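Local coordinates for protein ACDH-11, isoform b (Caenorhabditis elegans, PDB 4Y9J), which belongs to the acyl-CoA dehydrogenase family and binds flavin-adenine dinucleotide, with a helical framework around a middle beta domain, at residues Glu247-Ile259 / Ile294-Ile308. Residues are numbered along the deposited sequence; the frame is centred on the assembly and turned at random.
Sequences EGSRGLSLFLLKI and IAERIGDQGRGVAGI. With UCC (S-{(3S,5R,9R)-1-[(2R,3S,4R,5R)-5-(6-amino-9H-purin-9-yl)-4-hydroxy-3-(phosphonooxy)tetrahydrofuran-2-yl]-3,5,9-trihydroxy-8,8-dimethyl-3,5-dioxido-10,14-dioxo-2,4,6-trioxa-11,15-diaza-3lambda~5~,5lambda~5~-diphosphaheptadecan-17-yl} undecanethioate), chain F.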
ATOM      1  N   GLU B 247      -1.982 -40.023 -21.791  1.00 56.96           N
ATOM      2  CA  GLU B 247      -3.076 -39.128 -21.407  1.00 58.18           C
ATOM      3  C   GLU B 247      -3.984 -39.770 -20.383  1.00 54.04           C
ATOM      4  O   GLU B 247      -3.978 -40.965 -20.225  1.00 53.19           O
ATOM      5  CB  GLU B 247      -3.929 -38.775 -22.605  1.00 66.28           C
ATOM      6  CG  GLU B 247      -3.187 -37.936 -23.627  1.00 73.18           C
ATOM      7  CD  GLU B 247      -4.136 -37.277 -24.609  1.00 76.73           C
ATOM      8  OE1 GLU B 247      -4.837 -38.030 -25.330  1.00 76.94           O
ATOM      9  OE2 GLU B 247      -4.156 -36.017 -24.618  1.00 77.35           O
ATOM     10  N   GLY B 248      -4.810 -38.964 -19.740  1.00 51.23           N
ATOM     11  CA  GLY B 248      -5.886 -39.435 -18.886  1.00 51.99           C
ATOM     12  C   GLY B 248      -5.441 -39.830 -17.491  1.00 51.90           C
ATOM     13  O   GLY B 248      -4.286 -39.673 -17.132  1.00 54.26           O
ATOM     14  N   SER B 249      -6.376 -40.352 -16.702  1.00 50.76           N
ATOM     15  CA  SER B 249      -6.117 -40.697 -15.294  1.00 52.37           C
ATOM     16  C   SER B 249      -5.001 -41.699 -15.191  1.00 52.15           C
ATOM     17  O   SER B 249      -4.167 -41.628 -14.314  1.00 51.09           O
ATOM     18  CB  SER B 249      -7.357 -41.288 -14.616  1.00 52.51           C
ATOM     19  OG  SER B 249      -7.172 -41.378 -13.228  1.00 51.45           O
ATOM     20  N   ARG B 250      -5.016 -42.648 -16.100  1.00 54.15           N
ATOM     21  CA  ARG B 250      -4.039 -43.735 -16.082  1.00 58.43           C
ATOM     22  C   ARG B 250      -2.587 -43.302 -16.325  1.00 53.58           C
ATOM     23  O   ARG B 250      -1.648 -44.056 -16.023  1.00 52.91           O
ATOM     24  CB  ARG B 250      -4.448 -44.773 -17.143  1.00 63.44           C
ATOM     25  CG  ARG B 250      -3.930 -46.166 -16.879  1.00 77.79           C
ATOM     26  CD  ARG B 250      -4.411 -46.757 -15.535  1.00 85.79           C
ATOM     27  NE  ARG B 250      -4.051 -48.185 -15.298  1.00 96.37           N
ATOM     28  CZ  ARG B 250      -3.005 -48.642 -14.573  1.00 96.14           C
ATOM     29  NH1 ARG B 250      -2.135 -47.820 -13.995  1.00 92.35           N
ATOM     30  NH2 ARG B 250      -2.814 -49.950 -14.434  1.00 99.80           N
ATOM     31  N   GLY B 251      -2.381 -42.108 -16.887  1.00 51.39           N
ATOM     32  CA  GLY B 251      -0.996 -41.580 -16.998  1.00 51.52           C
ATOM     33  C   GLY B 251      -0.427 -40.864 -15.781  1.00 48.49           C
ATOM     34  O   GLY B 251       0.730 -40.463 -15.792  1.00 50.00           O
ATOM     35  N   LEU B 252      -1.231 -40.663 -14.741  1.00 46.08           N
ATOM     36  CA  LEU B 252      -0.792 -39.939 -13.565  1.00 44.39           C
ATOM     37  C   LEU B 252      -0.219 -40.826 -12.482  1.00 46.42           C
ATOM     38  O   LEU B 252      -0.768 -41.898 -12.194  1.00 47.01           O
ATOM     39  CB  LEU B 252      -1.958 -39.116 -13.037  1.00 44.40           C
ATOM     40  CG  LEU B 252      -2.427 -38.014 -13.974  1.00 43.71           C
ATOM     41  CD1 LEU B 252      -3.706 -37.425 -13.409  1.00 44.20           C
ATOM     42  CD2 LEU B 252      -1.370 -36.901 -14.107  1.00 44.50           C
ATOM     43  N   SER B 253       0.926 -40.411 -11.938  1.00 46.13           N
ATOM     44  CA  SER B 253       1.518 -41.015 -10.769  1.00 45.54           C
ATOM     45  C   SER B 253       1.685 -39.979  -9.653  1.00 45.91           C
ATOM     46  O   SER B 253       1.693 -38.752  -9.890  1.00 42.29           O
ATOM     47  CB  SER B 253       2.843 -41.659 -11.158  1.00 49.70           C
ATOM     48  OG  SER B 253       2.711 -42.634 -12.233  1.00 50.31           O
ATOM     49  N   LEU B 254       1.818 -40.475  -8.431  1.00 45.65           N
ATOM     50  CA  LEU B 254       1.951 -39.627  -7.247  1.00 45.67           C
ATOM     51  C   LEU B 254       3.412 -39.463  -6.856  1.00 44.65           C
ATOM     52  O   LEU B 254       4.174 -40.403  -6.964  1.00 45.80           O
ATOM     53  CB  LEU B 254       1.195 -40.272  -6.077  1.00 47.27           C
ATOM     54  CG  LEU B 254       1.155 -39.487  -4.768  1.00 48.03           C
ATOM     55  CD1 LEU B 254       0.449 -38.157  -4.925  1.00 46.17           C
ATOM     56  CD2 LEU B 254       0.491 -40.329  -3.697  1.00 50.13           C
ATOM     57  N   PHE B 255       3.750 -38.272  -6.361  1.00 40.51           N
ATOM     58  CA  PHE B 255       5.107 -37.895  -5.984  1.00 41.69           C
ATOM     59  C   PHE B 255       5.126 -37.145  -4.693  1.00 39.86           C
ATOM     60  O   PHE B 255       4.208 -36.373  -4.370  1.00 39.10           O
ATOM     61  CB  PHE B 255       5.798 -37.010  -7.057  1.00 42.12           C
ATOM     62  CG  PHE B 255       5.996 -37.698  -8.363  1.00 40.93           C
ATOM     63  CD1 PHE B 255       4.961 -37.770  -9.269  1.00 42.36           C
ATOM     64  CD2 PHE B 255       7.184 -38.300  -8.667  1.00 45.46           C
ATOM     65  CE1 PHE B 255       5.114 -38.437 -10.470  1.00 45.05           C
ATOM     66  CE2 PHE B 255       7.365 -38.972  -9.894  1.00 46.52           C
ATOM     67  CZ  PHE B 255       6.313 -39.029 -10.791  1.00 45.73           C
ATOM     68  N   LEU B 256       6.218 -37.321  -4.004  1.00 38.20           N
ATOM     69  CA  LEU B 256       6.500 -36.634  -2.754  1.00 39.64           C
ATOM     70  C   LEU B 256       7.779 -35.865  -2.952  1.00 38.92           C
ATOM     71  O   LEU B 256       8.753 -36.465  -3.432  1.00 40.73           O
ATOM     72  CB  LEU B 256       6.708 -37.621  -1.577  1.00 41.36           C
ATOM     73  CG  LEU B 256       7.059 -37.000  -0.214  1.00 41.05           C
ATOM     74  CD1 LEU B 256       5.933 -36.184   0.383  1.00 38.68           C
ATOM     75  CD2 LEU B 256       7.510 -38.109   0.771  1.00 43.96           C
ATOM     76  N   LEU B 257       7.774 -34.579  -2.585  1.00 39.86           N
ATOM     77  CA  LEU B 257       8.976 -33.749  -2.660  1.00 40.35           C
ATOM     78  C   LEU B 257       9.174 -32.795  -1.532  1.00 39.05           C
ATOM     79  O   LEU B 257       8.200 -32.411  -0.843  1.00 37.19           O
ATOM     80  CB  LEU B 257       9.074 -32.977  -3.969  1.00 41.43           C
ATOM     81  CG  LEU B 257       8.151 -31.794  -4.234  1.00 41.41           C
ATOM     82  CD1 LEU B 257       8.756 -30.836  -5.239  1.00 48.38           C
ATOM     83  CD2 LEU B 257       6.850 -32.218  -4.747  1.00 43.91           C
ATOM     84  N   LYS B 258      10.447 -32.429  -1.328  1.00 38.35           N
ATOM     85  CA  LYS B 258      10.821 -31.356  -0.426  1.00 41.76           C
ATOM     86  C   LYS B 258      10.763 -30.033  -1.210  1.00 42.54           C
ATOM     87  O   LYS B 258      11.266 -29.985  -2.320  1.00 43.13           O
ATOM     88  CB  LYS B 258      12.222 -31.516   0.152  1.00 49.19           C
ATOM     89  CG  LYS B 258      12.271 -32.391   1.377  1.00 53.35           C
ATOM     90  CD  LYS B 258      13.658 -32.460   1.910  1.00 63.09           C
ATOM     91  CE  LYS B 258      14.047 -31.231   2.746  1.00 67.63           C
ATOM     92  NZ  LYS B 258      13.142 -30.965   3.876  1.00 69.31           N
ATOM     93  N   ILE B 259      10.156 -29.014  -0.622  1.00 39.06           N
ATOM     94  CA  ILE B 259       9.925 -27.741  -1.309  1.00 39.63           C
ATOM     95  C   ILE B 259      11.267 -26.997  -1.398  1.00 42.04           C
ATOM     96  O   ILE B 259      11.583 -26.351  -2.417  1.00 44.01           O
ATOM     97  CB  ILE B 259       8.823 -26.954  -0.609  1.00 37.28           C
ATOM     98  CG1 ILE B 259       7.503 -27.731  -0.743  1.00 37.33           C
ATOM     99  CG2 ILE B 259       8.644 -25.547  -1.205  1.00 41.91           C
ATOM    100  CD1 ILE B 259       6.306 -27.048  -0.071  1.00 37.97           C
ATOM    101  N   ILE B 294      13.144 -32.003  -7.933  1.00 41.37           N
ATOM    102  CA  ILE B 294      13.440 -33.410  -7.600  1.00 44.05           C
ATOM    103  C   ILE B 294      12.375 -34.003  -6.683  1.00 43.21           C
ATOM    104  O   ILE B 294      12.074 -33.451  -5.604  1.00 42.46           O
ATOM    105  CB  ILE B 294      14.832 -33.503  -6.983  1.00 46.80           C
ATOM    106  CG1 ILE B 294      15.808 -32.943  -8.009  1.00 50.22           C
ATOM    107  CG2 ILE B 294      15.202 -34.960  -6.705  1.00 47.91           C
ATOM    108  CD1 ILE B 294      17.216 -32.786  -7.510  1.00 54.74           C
ATOM    109  N   ALA B 295      11.816 -35.126  -7.122  1.00 42.31           N
ATOM    110  CA  ALA B 295      10.706 -35.721  -6.457  1.00 42.56           C
ATOM    111  C   ALA B 295      10.801 -37.259  -6.465  1.00 45.45           C
ATOM    112  O   ALA B 295      11.327 -37.868  -7.432  1.00 46.33           O
ATOM    113  CB  ALA B 295       9.429 -35.287  -7.123  1.00 42.69           C
ATOM    114  N   GLU B 296      10.208 -37.867  -5.438  1.00 46.23           N
ATOM    115  CA  GLU B 296      10.223 -39.359  -5.294  1.00 47.34           C
ATOM    116  C   GLU B 296       8.863 -39.957  -5.630  1.00 47.20           C
ATOM    117  O   GLU B 296       7.854 -39.502  -5.112  1.00 45.40           O
ATOM    118  CB  GLU B 296      10.593 -39.727  -3.881  1.00 49.97           C
ATOM    119  CG  GLU B 296      11.807 -39.054  -3.282  1.00 52.08           C
ATOM    120  CD  GLU B 296      13.070 -39.182  -4.083  1.00 57.43           C
ATOM    121  OE1 GLU B 296      13.196 -40.154  -4.851  1.00 59.16           O
ATOM    122  OE2 GLU B 296      13.984 -38.317  -3.898  1.00 60.07           O
ATOM    123  N   ARG B 297       8.817 -40.911  -6.549  1.00 47.69           N
ATOM    124  CA  ARG B 297       7.561 -41.545  -6.902  1.00 52.65           C
ATOM    125  C   ARG B 297       7.101 -42.452  -5.779  1.00 53.48           C
ATOM    126  O   ARG B 297       7.875 -43.278  -5.324  1.00 54.62           O
ATOM    127  CB  ARG B 297       7.679 -42.444  -8.151  1.00 55.18           C
ATOM    128  CG  ARG B 297       6.306 -42.948  -8.640  1.00 56.75           C
ATOM    129  CD  ARG B 297       6.244 -44.359  -9.234  1.00 63.18           C
ATOM    130  NE  ARG B 297       7.357 -45.222  -8.860  1.00 66.21           N
ATOM    131  CZ  ARG B 297       7.283 -46.343  -8.157  1.00 68.94           C
ATOM    132  NH1 ARG B 297       6.144 -46.864  -7.730  1.00 69.98           N
ATOM    133  NH2 ARG B 297       8.390 -46.983  -7.914  1.00 75.45           N
ATOM    134  N   ILE B 298       5.816 -42.385  -5.449  1.00 52.57           N
ATOM    135  CA  ILE B 298       5.218 -43.213  -4.393  1.00 54.60           C
ATOM    136  C   ILE B 298       3.890 -43.773  -4.885  1.00 55.39           C
ATOM    137  O   ILE B 298       3.210 -43.225  -5.749  1.00 52.74           O
ATOM    138  CB  ILE B 298       5.039 -42.416  -3.063  1.00 54.21           C
ATOM    139  CG1 ILE B 298       4.096 -41.248  -3.264  1.00 50.67           C
ATOM    140  CG2 ILE B 298       6.385 -42.001  -2.513  1.00 52.58           C
ATOM    141  CD1 ILE B 298       3.684 -40.531  -1.990  1.00 51.13           C
ATOM    142  N   GLY B 299       3.541 -44.938  -4.371  1.00 58.31           N
ATOM    143  CA  GLY B 299       2.459 -45.687  -4.939  1.00 61.56           C
ATOM    144  C   GLY B 299       2.820 -46.250  -6.306  1.00 64.45           C
ATOM    145  O   GLY B 299       3.879 -46.017  -6.855  1.00 65.14           O
ATOM    146  N   ASP B 300       1.861 -46.930  -6.879  1.00 70.61           N
ATOM    147  CA  ASP B 300       2.008 -47.554  -8.188  1.00 70.90           C
ATOM    148  C   ASP B 300       1.903 -46.551  -9.344  1.00 67.25           C
ATOM    149  O   ASP B 300       1.026 -45.666  -9.343  1.00 60.34           O
ATOM    150  CB  ASP B 300       0.882 -48.573  -8.332  1.00 74.11           C
ATOM    151  CG  ASP B 300       1.000 -49.723  -7.326  1.00 76.66           C
ATOM    152  OD1 ASP B 300       2.135 -50.125  -7.028  1.00 77.34           O
ATOM    153  OD2 ASP B 300      -0.057 -50.201  -6.850  1.00 77.32           O
ATOM    154  N   GLN B 301       2.744 -46.737 -10.355  1.00 64.36           N
ATOM    155  CA  GLN B 301       2.660 -45.934 -11.563  1.00 60.95           C
ATOM    156  C   GLN B 301       1.284 -46.026 -12.218  1.00 59.78           C
ATOM    157  O   GLN B 301       0.711 -47.107 -12.372  1.00 60.24           O
ATOM    158  CB  GLN B 301       3.740 -46.370 -12.534  1.00 62.23           C
ATOM    159  CG  GLN B 301       3.964 -45.388 -13.677  1.00 63.31           C
ATOM    160  CD  GLN B 301       5.174 -45.761 -14.532  1.00 65.59           C
ATOM    161  OE1 GLN B 301       6.121 -46.383 -14.050  1.00 67.26           O
ATOM    162  NE2 GLN B 301       5.131 -45.404 -15.814  1.00 65.37           N
ATOM    163  N   GLY B 302       0.705 -44.881 -12.547  1.00 54.93           N
ATOM    164  CA  GLY B 302      -0.559 -44.882 -13.215  1.00 55.43           C
ATOM    165  C   GLY B 302      -1.694 -44.778 -12.240  1.00 52.97           C
ATOM    166  O   GLY B 302      -2.821 -44.501 -12.668  1.00 54.92           O
ATOM    167  N   ARG B 303      -1.412 -44.979 -10.944  1.00 52.32           N
ATOM    168  CA  ARG B 303      -2.481 -44.910  -9.924  1.00 55.53           C
ATOM    169  C   ARG B 303      -2.317 -43.744  -8.944  1.00 53.36           C
ATOM    170  O   ARG B 303      -2.528 -43.887  -7.737  1.00 52.78           O
ATOM    171  CB  ARG B 303      -2.544 -46.204  -9.124  1.00 62.27           C
ATOM    172  CG  ARG B 303      -2.449 -47.496  -9.969  1.00 67.48           C
ATOM    173  CD  ARG B 303      -3.812 -48.022 -10.261  1.00 69.54           C
ATOM    174  NE  ARG B 303      -4.503 -48.252  -8.998  1.00 70.20           N
ATOM    175  CZ  ARG B 303      -5.809 -48.077  -8.821  1.00 71.84           C
ATOM    176  NH1 ARG B 303      -6.595 -47.683  -9.819  1.00 77.52           N
ATOM    177  NH2 ARG B 303      -6.338 -48.267  -7.627  1.00 71.36           N
ATOM    178  N   GLY B 304      -1.939 -42.588  -9.476  1.00 50.26           N
ATOM    179  CA  GLY B 304      -1.736 -41.402  -8.659  1.00 45.16           C
ATOM    180  C   GLY B 304      -3.007 -40.908  -8.069  1.00 44.33           C
ATOM    181  O   GLY B 304      -3.011 -40.480  -6.899  1.00 43.75           O
ATOM    182  N   VAL B 305      -4.077 -40.899  -8.860  1.00 45.39           N
ATOM    183  CA  VAL B 305      -5.319 -40.377  -8.334  1.00 46.59           C
ATOM    184  C   VAL B 305      -5.769 -41.279  -7.165  1.00 49.31           C
ATOM    185  O   VAL B 305      -6.118 -40.791  -6.073  1.00 43.35           O
ATOM    186  CB  VAL B 305      -6.389 -40.182  -9.401  1.00 49.87           C
ATOM    187  CG1 VAL B 305      -7.675 -39.609  -8.776  1.00 47.21           C
ATOM    188  CG2 VAL B 305      -5.939 -39.130 -10.429  1.00 49.63           C
ATOM    189  N   ALA B 306      -5.756 -42.576  -7.391  1.00 49.93           N
ATOM    190  CA  ALA B 306      -6.123 -43.490  -6.309  1.00 53.59           C
ATOM    191  C   ALA B 306      -5.199 -43.303  -5.083  1.00 51.42           C
ATOM    192  O   ALA B 306      -5.682 -43.203  -3.977  1.00 50.81           O
ATOM    193  CB  ALA B 306      -6.143 -44.942  -6.778  1.00 57.79           C
ATOM    194  N   GLY B 307      -3.893 -43.223  -5.289  1.00 50.23           N
ATOM    195  CA  GLY B 307      -2.951 -42.915  -4.222  1.00 47.81           C
ATOM    196  C   GLY B 307      -3.248 -41.657  -3.424  1.00 44.32           C
ATOM    197  O   GLY B 307      -3.073 -41.652  -2.203  1.00 45.03           O
ATOM    198  N   ILE B 308      -3.634 -40.575  -4.105  1.00 40.36           N
ATOM    199  CA  ILE B 308      -3.898 -39.310  -3.421  1.00 41.09           C
ATOM    200  C   ILE B 308      -5.263 -39.275  -2.757  1.00 41.24           C
ATOM    201  O   ILE B 308      -5.613 -38.269  -2.125  1.00 43.55           O
ATOM    202  CB  ILE B 308      -3.623 -38.120  -4.396  1.00 42.00           C
ATOM    203  CG1 ILE B 308      -3.143 -36.828  -3.700  1.00 50.93           C
ATOM    204  CG2 ILE B 308      -4.808 -37.710  -5.244  1.00 40.37           C
ATOM    205  CD1 ILE B 308      -2.123 -37.088  -2.614  1.00 58.31           C
TER
HETATM  206  OA1 UCC F 702      -8.147 -27.540  -3.277  1.00 45.76           O
HETATM  207  CA1 UCC F 702      -7.054 -28.017  -2.782  1.00 48.78           C
HETATM  208  CA2 UCC F 702      -6.271 -27.540  -1.553  1.00 47.78           C
HETATM  209  CA3 UCC F 702      -6.930 -26.637  -0.557  1.00 52.51           C
HETATM  210  CA4 UCC F 702      -6.574 -27.033   0.915  1.00 53.68           C
HETATM  211  CA5 UCC F 702      -7.827 -27.578   1.613  1.00 50.35           C
HETATM  212  CA6 UCC F 702      -7.948 -27.057   3.003  1.00 48.77           C
HETATM  213  CA7 UCC F 702      -9.188 -27.594   3.700  1.00 47.43           C
HETATM  214  CA8 UCC F 702      -8.892 -27.055   5.042  1.00 49.55           C
HETATM  215  CA9 UCC F 702      -9.900 -26.380   5.801  1.00 52.31           C
HETATM  216  C10 UCC F 702      -9.631 -24.961   6.027  1.00 54.84           C
HETATM  217  C11 UCC F 702     -10.803 -24.312   5.305  1.00 57.20           C
HETATM  218  S   UCC F 702      -6.174 -29.290  -3.418  1.00 46.45           S
HETATM  219  CP1 UCC F 702      -7.005 -29.874  -4.945  1.00 49.37           C
HETATM  220  CP2 UCC F 702      -8.390 -30.410  -4.753  1.00 48.53           C
HETATM  221  NP1 UCC F 702      -8.891 -31.122  -5.947  1.00 48.66           N
HETATM  222  CP3 UCC F 702      -9.975 -31.885  -5.795  1.00 47.18           C
HETATM  223  OP1 UCC F 702     -10.649 -31.937  -4.767  1.00 43.37           O
HETATM  224  CP4 UCC F 702     -10.339 -32.787  -6.957  1.00 47.30           C
HETATM  225  CP5 UCC F 702     -11.815 -32.572  -7.320  1.00 47.06           C
HETATM  226  NP2 UCC F 702     -12.077 -33.619  -8.299  1.00 47.68           N
HETATM  227  CP6 UCC F 702     -12.390 -34.878  -7.994  1.00 48.76           C
HETATM  228  OP2 UCC F 702     -12.599 -35.263  -6.852  1.00 50.21           O
HETATM  229  CP8 UCC F 702     -12.593 -35.785  -9.191  1.00 48.73           C
HETATM  230  OP3 UCC F 702     -13.801 -36.577  -8.976  1.00 47.48           O
HETATM  231  CPB UCC F 702     -11.546 -36.851  -9.413  1.00 52.98           C
HETATM  232  CP7 UCC F 702     -11.022 -37.649  -8.210  1.00 51.17           C
HETATM  233  CP9 UCC F 702     -10.237 -35.951  -9.480  1.00 49.45           C
HETATM  234  CPA UCC F 702     -11.429 -37.334 -10.876  1.00 52.75           C
HETATM  235  O7  UCC F 702     -10.356 -38.304 -10.982  1.00 54.11           O
HETATM  236  P2  UCC F 702     -10.331 -39.350 -12.219  1.00 53.12           P
HETATM  237  O21 UCC F 702      -9.083 -40.214 -12.144  1.00 56.52           O
HETATM  238  O22 UCC F 702     -10.757 -38.554 -13.461  1.00 49.94           O
HETATM  239  O6  UCC F 702     -11.656 -40.219 -11.851  1.00 52.88           O
HETATM  240  P1  UCC F 702     -11.767 -41.768 -11.494  1.00 58.34           P
HETATM  241  O11 UCC F 702     -11.276 -42.672 -12.615  1.00 58.05           O
HETATM  242  O12 UCC F 702     -13.185 -41.887 -11.020  1.00 54.95           O
HETATM  243  O5' UCC F 702     -10.728 -41.835 -10.190  1.00 57.41           O
HETATM  244  C5' UCC F 702      -9.552 -42.678 -10.243  1.00 58.17           C
HETATM  245  C4' UCC F 702      -9.481 -43.632  -9.035  1.00 58.34           C
HETATM  246  C3' UCC F 702     -10.688 -44.565  -8.989  1.00 58.54           C
HETATM  247  O3' UCC F 702     -10.205 -45.747  -8.401  1.00 61.18           O
HETATM  248  P3  UCC F 702     -10.150 -47.118  -9.183  1.00 65.39           P
HETATM  249  O33 UCC F 702      -9.468 -48.024  -8.181  1.00 61.86           O
HETATM  250  O32 UCC F 702      -9.196 -46.863 -10.327  1.00 64.77           O
HETATM  251  O31 UCC F 702     -11.630 -47.414  -9.531  1.00 65.76           O
HETATM  252  C2' UCC F 702     -11.689 -43.915  -8.045  1.00 56.60           C
HETATM  253  O2' UCC F 702     -12.485 -44.819  -7.282  1.00 55.96           O
HETATM  254  O4' UCC F 702      -9.515 -42.871  -7.809  1.00 55.50           O
HETATM  255  C1' UCC F 702     -10.686 -43.248  -7.094  1.00 57.70           C
HETATM  256  N9  UCC F 702     -11.200 -42.108  -6.322  1.00 55.89           N
HETATM  257  C4  UCC F 702     -11.431 -42.190  -5.016  1.00 54.64           C
HETATM  258  N3  UCC F 702     -11.245 -43.130  -4.059  1.00 52.38           N
HETATM  259  C8  UCC F 702     -11.565 -40.898  -6.808  1.00 55.36           C
HETATM  260  N7  UCC F 702     -12.008 -40.141  -5.786  1.00 55.90           N
HETATM  261  C5  UCC F 702     -11.942 -40.871  -4.650  1.00 53.88           C
HETATM  262  C6  UCC F 702     -12.209 -40.647  -3.204  1.00 55.36           C
HETATM  263  N6  UCC F 702     -12.684 -39.442  -2.799  1.00 55.29           N
HETATM  264  N1  UCC F 702     -12.033 -41.702  -2.345  1.00 54.55           N
HETATM  265  C2  UCC F 702     -11.568 -42.893  -2.775  1.00 53.38           C
HETATM  266  O   HOH W   1      -4.505 -42.042 -11.652  1.00 49.54           O
HETATM  267  O   HOH W   2       1.952 -43.323  -8.194  1.00 50.77           O
HETATM  268  O   HOH W   3      12.483 -33.771  -2.926  1.00 44.47           O
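Leu-256 and Glu-296 form an antiparallel hydrogen-bonded pair in the middle beta domain of the acyl-CoA dehydrogenase fold, Glu-296 N reaching Leu-256 O at 2.8 Å. On one face of these strands, Leu-254 holds CG anti to its own N (chi1 -177°) and spreads two methyls: the side chains of Leu-254 and Ile-298 cross obliquely, CD2 3.6 Å from Ile-298 CD1, while Leu-254 and Ile-308 cross at about a right angle, CD1 to CD1, tying the sheet to the start of helix 304-338. On the other face the Phe-255 ring slants past Arg-297, its CE2 3.9 Å from CB, and the rings of Phe-255 and Tyr-215 meet edge-to-face.

Next to the Leu-254/Ile-298 pair, water 2 bridges Leu-254 N to the carbonyls of Ile-298 and Asp-300. The type II turn 300-303 is gripped by Ser-253, whose OG accepts from Gly-302 N at 3.0 Å, and the helix starts with Gly-304 N bonded to Leu-252 O from above the carbonyl plane. Both segments then reach UCC: Ser-249 OG lies 2.5 Å from UCC O21, so short that its exact length is doubtful, and Arg-303, its guanidinium backed on one face by Ala-306 CB, sends NH1 to UCC O32 at 2.8 Å and NH2 to O33 at 3.2 Å.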